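Local coordinates for protein diaminobutyrate-pyruvate transaminase and L-2,4-diaminobutyrate decarboxylase (Vibrio parahaemolyticus, PDB 2QMA) that probably binds pyridoxal 5'-phosphate and acts as a carbon-carbon lyase through this C-terminal decarboxylase domain of a longer, two-function transaminase-decarboxylase, at residues F470-P475 / S480-L485. Numbering follows the deposited sequence.
Sequences FTILNP and SDFESL
Phe482 reaches from the helix to meet both Phe470 and Ile472, a worked example of how apolar side chains join a helix to the end of a strand and the loop that follows it. Its CG lies beside the backbone N and anti to the carbonyl carbon (chi1 -77°), which brings the far end of the ring, CE1 and CZ, up to Ile472. Its CZ settles among three carbons of Ile472, CG1 being 3.9 Å away, while its CD1 edge lies 4.0 Å from CE2 of Phe470. The two rings are inclined, neither stacked nor edge-to-face, with centroids 6.0 Å apart and planes at 48°. Leu485, one turn further along the helix, completes the tight part: its CD2 approaches both CE1 and CZ of Phe470, 3.7 Å from CE1. Phe429, on the neighbouring strand 426-431, packs edge-to-face against Phe470, and Val406 of helix 389-411 also touches Phe482. The other side is looser and more polar. Ser480 and Glu483 are exposed on the helix, and the OD2 of Asp481 accepts a hydrogen bond from Thr478 N, just before helix 479-495. The contact thus fastens this last helix to the small antiparallel sheet of the C-terminal part, characteristic of the fold-type I decarboxylases. Since the four touching side chains are all hydrocarbon and buried, the two segments meet through shape and exclusion of water, with no directional bond between them.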
ATOM      1  N   PHE A 470     -21.250  16.298   6.759  1.00 18.07           N
ATOM      2  CA  PHE A 470     -21.630  15.226   5.864  1.00 17.98           C
ATOM      3  C   PHE A 470     -20.598  15.282   4.719  1.00 17.94           C
ATOM      4  O   PHE A 470     -20.389  16.349   4.103  1.00 18.24           O
ATOM      5  CB  PHE A 470     -23.008  15.464   5.196  1.00 17.68           C
ATOM      6  CG  PHE A 470     -24.224  15.453   6.113  1.00 17.64           C
ATOM      7  CD1 PHE A 470     -24.221  14.870   7.383  1.00 19.86           C
ATOM      8  CD2 PHE A 470     -25.429  15.973   5.627  1.00 17.07           C
ATOM      9  CE1 PHE A 470     -25.429  14.852   8.179  1.00 16.98           C
ATOM     10  CE2 PHE A 470     -26.614  15.946   6.393  1.00 18.31           C
ATOM     11  CZ  PHE A 470     -26.603  15.405   7.674  1.00 17.20           C
ATOM     12  N   THR A 471     -20.017  14.131   4.412  1.00 17.31           N
ATOM     13  CA  THR A 471     -19.322  13.891   3.156  1.00 18.99           C
ATOM     14  C   THR A 471     -20.176  12.943   2.323  1.00 17.46           C
ATOM     15  O   THR A 471     -20.211  11.711   2.564  1.00 18.63           O
ATOM     16  CB  THR A 471     -17.913  13.338   3.421  1.00 18.68           C
ATOM     17  OG1 THR A 471     -17.219  14.293   4.231  1.00 19.49           O
ATOM     18  CG2 THR A 471     -17.131  13.170   2.097  1.00 20.78           C
ATOM     19  N   ILE A 472     -20.952  13.522   1.416  1.00 18.53           N
ATOM     20  CA  ILE A 472     -21.882  12.723   0.616  1.00 17.85           C
ATOM     21  C   ILE A 472     -21.164  11.996  -0.527  1.00 18.08           C
ATOM     22  O   ILE A 472     -20.621  12.620  -1.459  1.00 19.56           O
ATOM     23  CB  ILE A 472     -23.055  13.559   0.052  1.00 17.81           C
ATOM     24  CG1 ILE A 472     -23.702  14.410   1.160  1.00 17.48           C
ATOM     25  CG2 ILE A 472     -24.087  12.611  -0.638  1.00 15.75           C
ATOM     26  CD1 ILE A 472     -24.544  15.622   0.631  1.00 18.73           C
ATOM     27  N   LEU A 473     -21.136  10.676  -0.454  1.00 18.58           N
ATOM     28  CA  LEU A 473     -20.450   9.908  -1.490  1.00 18.40           C
ATOM     29  C   LEU A 473     -21.358   8.934  -2.175  1.00 17.68           C
ATOM     30  O   LEU A 473     -21.297   8.774  -3.381  1.00 16.98           O
ATOM     31  CB  LEU A 473     -19.230   9.154  -0.959  1.00 19.01           C
ATOM     32  CG  LEU A 473     -17.995   9.923  -0.454  1.00 21.43           C
ATOM     33  CD1 LEU A 473     -16.870   8.957  -0.025  1.00 19.52           C
ATOM     34  CD2 LEU A 473     -17.489  10.969  -1.478  1.00 20.53           C
ATOM     35  N   ASN A 474     -22.180   8.251  -1.392  1.00 17.25           N
ATOM     36  CA  ASN A 474     -23.083   7.243  -1.941  1.00 17.24           C
ATOM     37  C   ASN A 474     -24.061   7.937  -2.918  1.00 16.15           C
ATOM     38  O   ASN A 474     -24.772   8.869  -2.518  1.00 16.40           O
ATOM     39  CB  ASN A 474     -23.815   6.552  -0.798  1.00 16.35           C
ATOM     40  CG  ASN A 474     -24.665   5.388  -1.251  1.00 18.46           C
ATOM     41  OD1 ASN A 474     -25.074   5.296  -2.418  1.00 20.46           O
ATOM     42  ND2 ASN A 474     -24.953   4.481  -0.320  1.00 20.73           N
ATOM     43  N   PRO A 475     -24.064   7.513  -4.207  1.00 16.01           N
ATOM     44  CA  PRO A 475     -24.920   8.190  -5.193  1.00 16.85           C
ATOM     45  C   PRO A 475     -26.369   7.695  -5.163  1.00 17.34           C
ATOM     46  O   PRO A 475     -27.195   8.112  -5.991  1.00 17.53           O
ATOM     47  CB  PRO A 475     -24.210   7.887  -6.525  1.00 17.19           C
ATOM     48  CG  PRO A 475     -23.612   6.492  -6.312  1.00 15.61           C
ATOM     49  CD  PRO A 475     -23.296   6.412  -4.814  1.00 15.83           C
ATOM     50  N   SER A 480     -35.514  11.495   1.420  1.00 16.92           N
ATOM     51  CA  SER A 480     -36.031  10.917   2.661  1.00 17.59           C
ATOM     52  C   SER A 480     -34.899  10.355   3.542  1.00 17.06           C
ATOM     53  O   SER A 480     -35.021  10.330   4.765  1.00 16.10           O
ATOM     54  CB  SER A 480     -37.085   9.843   2.352  1.00 18.90           C
ATOM     55  OG  SER A 480     -36.500   8.852   1.515  1.00 21.36           O
ATOM     56  N   ASP A 481     -33.806   9.893   2.924  1.00 16.61           N
ATOM     57  CA  ASP A 481     -32.628   9.507   3.720  1.00 17.38           C
ATOM     58  C   ASP A 481     -32.099  10.682   4.539  1.00 17.07           C
ATOM     59  O   ASP A 481     -31.741  10.512   5.714  1.00 16.71           O
ATOM     60  CB  ASP A 481     -31.498   8.953   2.824  1.00 17.72           C
ATOM     61  CG  ASP A 481     -31.853   7.575   2.222  1.00 20.74           C
ATOM     62  OD1 ASP A 481     -32.526   6.778   2.904  1.00 19.02           O
ATOM     63  OD2 ASP A 481     -31.466   7.284   1.070  1.00 21.16           O
ATOM     64  N   PHE A 482     -32.025  11.856   3.899  1.00 16.36           N
ATOM     65  CA  PHE A 482     -31.474  13.061   4.515  1.00 16.45           C
ATOM     66  C   PHE A 482     -32.422  13.635   5.556  1.00 16.00           C
ATOM     67  O   PHE A 482     -31.974  14.039   6.624  1.00 15.95           O
ATOM     68  CB  PHE A 482     -31.065  14.079   3.457  1.00 17.24           C
ATOM     69  CG  PHE A 482     -29.750  13.724   2.794  1.00 17.13           C
ATOM     70  CD1 PHE A 482     -28.552  13.908   3.488  1.00 19.63           C
ATOM     71  CD2 PHE A 482     -29.726  13.132   1.529  1.00 19.60           C
ATOM     72  CE1 PHE A 482     -27.318  13.547   2.924  1.00 19.93           C
ATOM     73  CE2 PHE A 482     -28.464  12.750   0.931  1.00 18.81           C
ATOM     74  CZ  PHE A 482     -27.276  12.984   1.639  1.00 19.06           C
ATOM     75  N   GLU A 483     -33.724  13.634   5.252  1.00 15.52           N
ATOM     76  CA  GLU A 483     -34.723  14.066   6.203  1.00 16.45           C
ATOM     77  C   GLU A 483     -34.664  13.241   7.481  1.00 16.25           C
ATOM     78  O   GLU A 483     -34.661  13.779   8.590  1.00 15.70           O
ATOM     79  CB  GLU A 483     -36.128  13.981   5.595  1.00 17.89           C
ATOM     80  CG  GLU A 483     -36.310  15.035   4.561  1.00 21.60           C
ATOM     81  CD  GLU A 483     -37.703  15.064   3.958  1.00 28.52           C
ATOM     82  OE1 GLU A 483     -38.427  14.029   3.973  1.00 29.84           O
ATOM     83  OE2 GLU A 483     -38.048  16.144   3.436  1.00 32.52           O
ATOM     84  N   SER A 484     -34.625  11.931   7.317  1.00 16.09           N
ATOM     85  CA  SER A 484     -34.476  11.035   8.460  1.00 16.78           C
ATOM     86  C   SER A 484     -33.130  11.192   9.213  1.00 15.82           C
ATOM     87  O   SER A 484     -33.117  11.065  10.455  1.00 16.03           O
ATOM     88  CB  SER A 484     -34.708   9.593   8.031  1.00 17.56           C
ATOM     89  OG  SER A 484     -34.070   8.720   8.927  1.00 20.85           O
ATOM     90  N   LEU A 485     -32.028  11.419   8.480  1.00 15.65           N
ATOM     91  CA  LEU A 485     -30.732  11.670   9.100  1.00 15.51           C
ATOM     92  C   LEU A 485     -30.766  12.940   9.966  1.00 14.52           C
ATOM     93  O   LEU A 485     -30.354  12.926  11.118  1.00 13.83           O
ATOM     94  CB  LEU A 485     -29.593  11.701   8.055  1.00 15.96           C
ATOM     95  CG  LEU A 485     -28.166  11.888   8.605  1.00 17.65           C
ATOM     96  CD1 LEU A 485     -27.859  10.891   9.749  1.00 13.86           C
ATOM     97  CD2 LEU A 485     -27.188  11.727   7.453  1.00 16.94           C
TER